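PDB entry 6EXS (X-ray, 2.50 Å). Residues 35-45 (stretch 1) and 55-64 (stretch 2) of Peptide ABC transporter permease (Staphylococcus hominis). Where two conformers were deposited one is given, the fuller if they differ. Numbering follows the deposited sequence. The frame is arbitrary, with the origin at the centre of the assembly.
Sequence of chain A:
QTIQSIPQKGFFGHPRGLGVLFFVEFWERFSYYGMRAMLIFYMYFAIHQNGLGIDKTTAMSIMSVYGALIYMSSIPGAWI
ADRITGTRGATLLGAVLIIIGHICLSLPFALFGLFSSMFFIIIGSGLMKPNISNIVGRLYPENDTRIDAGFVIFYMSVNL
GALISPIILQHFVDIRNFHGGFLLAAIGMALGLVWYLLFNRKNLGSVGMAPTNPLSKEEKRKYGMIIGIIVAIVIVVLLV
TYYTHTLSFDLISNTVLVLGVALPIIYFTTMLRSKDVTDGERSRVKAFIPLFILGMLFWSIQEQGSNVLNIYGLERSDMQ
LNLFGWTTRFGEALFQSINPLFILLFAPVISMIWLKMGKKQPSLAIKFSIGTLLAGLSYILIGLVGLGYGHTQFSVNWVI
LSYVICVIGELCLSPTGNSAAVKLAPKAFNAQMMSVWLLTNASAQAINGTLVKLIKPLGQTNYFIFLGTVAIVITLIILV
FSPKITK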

# COMPACT_ATOMS: atom_id res chain seq x y z
N MET A 35 4.08 10.32 -8.03
CA MET A 35 4.17 11.35 -6.99
C MET A 35 5.02 10.80 -5.82
O MET A 35 5.90 11.52 -5.33
CB MET A 35 2.73 11.71 -6.53
CG MET A 35 2.62 12.63 -5.33
SD MET A 35 2.86 11.80 -3.74
CE MET A 35 1.45 10.54 -3.75
N ARG A 36 4.75 9.52 -5.41
CA ARG A 36 5.45 8.79 -4.34
C ARG A 36 6.96 8.66 -4.60
O ARG A 36 7.77 8.89 -3.70
CB ARG A 36 4.83 7.40 -4.17
CG ARG A 36 4.16 7.16 -2.83
CD ARG A 36 5.09 6.40 -1.90
NE ARG A 36 4.73 4.99 -1.75
CZ ARG A 36 5.28 3.99 -2.44
NH1 ARG A 36 6.20 4.23 -3.36
NH2 ARG A 36 4.91 2.74 -2.20
N ALA A 37 7.33 8.29 -5.85
CA ALA A 37 8.72 8.11 -6.28
C ALA A 37 9.53 9.41 -6.16
O ALA A 37 10.71 9.37 -5.85
CB ALA A 37 8.77 7.62 -7.71
N MET A 38 8.87 10.57 -6.40
CA MET A 38 9.42 11.92 -6.35
C MET A 38 9.40 12.51 -4.95
O MET A 38 10.30 13.27 -4.61
CB MET A 38 8.62 12.86 -7.26
CG MET A 38 8.73 12.54 -8.74
SD MET A 38 7.98 13.87 -9.72
CE MET A 38 9.34 14.93 -9.90
N LEU A 39 8.33 12.24 -4.17
CA LEU A 39 8.10 12.83 -2.84
C LEU A 39 9.29 12.73 -1.89
O LEU A 39 9.62 13.74 -1.27
CB LEU A 39 6.83 12.29 -2.17
CG LEU A 39 6.18 13.23 -1.13
CD1 LEU A 39 5.53 14.44 -1.78
CD2 LEU A 39 5.15 12.48 -0.29
N ILE A 40 9.95 11.56 -1.79
CA ILE A 40 11.09 11.38 -0.87
C ILE A 40 12.24 12.35 -1.20
O ILE A 40 12.73 13.02 -0.30
CB ILE A 40 11.55 9.89 -0.73
CG1 ILE A 40 12.68 9.72 0.34
CG2 ILE A 40 11.93 9.22 -2.08
CD1 ILE A 40 12.31 9.99 1.80
N PHE A 41 12.61 12.47 -2.49
CA PHE A 41 13.69 13.37 -2.93
C PHE A 41 13.29 14.82 -2.82
O PHE A 41 14.08 15.62 -2.32
CB PHE A 41 14.17 13.00 -4.34
CG PHE A 41 14.51 11.53 -4.42
CD1 PHE A 41 15.58 11.01 -3.70
CD2 PHE A 41 13.70 10.66 -5.14
CE1 PHE A 41 15.85 9.65 -3.73
CE2 PHE A 41 13.99 9.30 -5.18
CZ PHE A 41 15.05 8.80 -4.46
N TYR A 42 12.05 15.16 -3.22
CA TYR A 42 11.50 16.51 -3.11
C TYR A 42 11.57 17.02 -1.65
O TYR A 42 11.91 18.18 -1.44
CB TYR A 42 10.06 16.54 -3.62
CG TYR A 42 9.36 17.86 -3.45
CD1 TYR A 42 9.87 19.02 -4.02
CD2 TYR A 42 8.15 17.95 -2.76
CE1 TYR A 42 9.20 20.24 -3.91
CE2 TYR A 42 7.47 19.17 -2.64
CZ TYR A 42 8.00 20.31 -3.22
OH TYR A 42 7.35 21.51 -3.11
N MET A 43 11.28 16.15 -0.66
CA MET A 43 11.33 16.51 0.76
C MET A 43 12.75 16.77 1.31
O MET A 43 12.96 17.83 1.91
CB MET A 43 10.61 15.46 1.61
CG MET A 43 9.11 15.48 1.42
SD MET A 43 8.25 14.46 2.63
CE MET A 43 8.53 12.85 1.96
N TYR A 44 13.70 15.80 1.17
CA TYR A 44 15.02 15.98 1.78
C TYR A 44 16.04 16.71 0.89
O TYR A 44 17.07 17.16 1.43
CB TYR A 44 15.60 14.67 2.35
CG TYR A 44 16.35 13.79 1.39
CD1 TYR A 44 15.68 12.87 0.59
CD2 TYR A 44 17.75 13.79 1.35
CE1 TYR A 44 16.37 12.03 -0.28
CE2 TYR A 44 18.45 12.93 0.50
CZ TYR A 44 17.75 12.06 -0.32
OH TYR A 44 18.41 11.22 -1.18
N PHE A 45 15.77 16.88 -0.43
CA PHE A 45 16.70 17.64 -1.27
C PHE A 45 16.70 19.10 -0.78
O PHE A 45 15.66 19.60 -0.33
CB PHE A 45 16.36 17.56 -2.77
CG PHE A 45 16.80 16.34 -3.56
CD1 PHE A 45 17.25 15.19 -2.90
CD2 PHE A 45 16.74 16.32 -4.95
CE1 PHE A 45 17.64 14.05 -3.63
CE2 PHE A 45 17.14 15.19 -5.68
CZ PHE A 45 17.60 14.07 -5.01
N ASP A 55 14.70 17.49 7.16
CA ASP A 55 15.63 16.53 7.74
C ASP A 55 15.37 15.17 7.09
O ASP A 55 14.21 14.76 6.96
CB ASP A 55 15.39 16.44 9.26
CG ASP A 55 16.04 15.26 9.96
OD1 ASP A 55 17.25 15.01 9.72
OD2 ASP A 55 15.35 14.60 10.77
N LYS A 56 16.45 14.49 6.67
CA LYS A 56 16.40 13.18 6.01
C LYS A 56 15.53 12.16 6.78
O LYS A 56 14.67 11.56 6.17
CB LYS A 56 17.82 12.65 5.75
CG LYS A 56 17.91 11.75 4.52
CD LYS A 56 19.35 11.40 4.18
CE LYS A 56 19.82 10.14 4.89
NZ LYS A 56 21.29 9.99 4.82
N THR A 57 15.73 12.01 8.11
CA THR A 57 15.00 11.09 8.98
C THR A 57 13.51 11.44 9.00
O THR A 57 12.67 10.54 8.83
CB THR A 57 15.66 11.01 10.37
OG1 THR A 57 16.88 10.29 10.22
CG2 THR A 57 14.79 10.30 11.41
N THR A 58 13.18 12.76 9.14
CA THR A 58 11.80 13.25 9.13
C THR A 58 11.12 12.95 7.79
O THR A 58 9.98 12.51 7.79
CB THR A 58 11.72 14.71 9.55
OG1 THR A 58 12.40 14.85 10.80
CG2 THR A 58 10.29 15.21 9.71
N ALA A 59 11.84 13.15 6.66
CA ALA A 59 11.36 12.87 5.30
C ALA A 59 11.03 11.36 5.14
O ALA A 59 10.06 11.01 4.47
CB ALA A 59 12.40 13.30 4.28
N MET A 60 11.86 10.49 5.76
CA MET A 60 11.75 9.04 5.77
C MET A 60 10.51 8.62 6.58
O MET A 60 9.71 7.82 6.11
CB MET A 60 13.02 8.40 6.35
CG MET A 60 14.24 8.48 5.43
SD MET A 60 15.53 7.25 5.82
CE MET A 60 16.26 7.95 7.25
N SER A 61 10.35 9.20 7.78
CA SER A 61 9.21 8.99 8.67
C SER A 61 7.87 9.35 7.99
O SER A 61 6.95 8.52 8.01
CB SER A 61 9.38 9.78 9.97
OG SER A 61 8.26 9.58 10.81
N ILE A 62 7.80 10.55 7.33
CA ILE A 62 6.63 11.04 6.58
C ILE A 62 6.15 10.01 5.53
O ILE A 62 4.96 9.70 5.48
CB ILE A 62 6.88 12.46 5.97
CG1 ILE A 62 6.95 13.54 7.09
CG2 ILE A 62 5.81 12.83 4.92
CD1 ILE A 62 7.71 14.85 6.76
N MET A 63 7.09 9.45 4.72
CA MET A 63 6.81 8.44 3.69
C MET A 63 6.02 7.22 4.23
O MET A 63 5.02 6.81 3.63
CB MET A 63 8.11 7.98 2.99
CG MET A 63 8.71 9.03 2.08
SD MET A 63 7.70 9.46 0.63
CE MET A 63 8.10 8.11 -0.46
N SER A 64 6.46 6.69 5.40
CA SER A 64 5.86 5.54 6.07
C SER A 64 4.52 5.85 6.71
O SER A 64 3.58 5.10 6.53
CB SER A 64 6.84 4.96 7.09
OG SER A 64 7.90 4.32 6.41

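The centre of this contact is a single methionine. Met-63 points toward the first stretch and settles as a knob into a hole formed by Arg-36, Leu-39, Ile-40 and Met-43, residues spaced so that one helical face presents them together. With all three chi angles in m, its chain stays compact and meets each wall in turn: CG of Met-63 lies 3.7 Å from CD1 of Ile-40, and SD of Met-63 lies 3.7 Å from CE of Met-43 and 4.1 Å from CD2 of Leu-39. An unbranched, flexible thioether suits such a pocket, because it can bend to follow walls of differing shape while burying no charge. Its methyl reaches deepest, CE of Met-63 coming within 3.3 Å of the backbone O of Arg-36, a close van der Waals contact.

Next to this knob, Met-43 answers from the other helix. Its SD is 3.7 Å from CG2 of Ile-62, and its CB is 3.9 Å from CB of Ala-59. The small alanine lets the backbones draw together here: CA of Met-43 and CA of Ala-59 are 5.8 Å apart. Ile-40, whose CA-to-CB bond points sideways, still brings its end to the partner helix, with CD1 of Ile-40 lying 3.6 Å from O of Ala-59 and 4.1 Å from CB of Ala-59.

The helices, 35-44 and 56-64, run nearly antiparallel, at 153° between their directions, and their axes approach to 9.1 Å. No hydrogen bond crosses between the stretches. Each helix largely satisfies its own backbone, as in Leu-39 N to Met-35 O (2.8 Å) and Met-60 N to Lys-56 O (3.0 Å), so the association between them rests on apolar packing.

Toward the end of the contact the chemistry becomes amphipathic. CB of Tyr-44 packs 4.0 Å from CB of Ala-59, while its ring receives the aliphatic part of Lys-56: CG of Lys-56 is 3.8 Å from CD2 of Tyr-44, and makes an off-centre, oblique CH-pi contact with the ring, CG of Lys-56 lying 4.2 Å from the centroid of the Tyr-44 ring. Lysine suits this border because its methylenes can pack against an aromatic ring while its end leads away, the NZ finding a hydrogen bond elsewhere in the structure.

The polar edge is the start of the second helix. Asp-55, exposed and pointing away from the first stretch, occupies the N-cap: its OD2 accepts from Thr-58 N at 3.3 Å and from Thr-58 OG1 at 3.0 Å. A short carboxylate is apt here, since the first turn of a helix leaves amide groups without backbone acceptors.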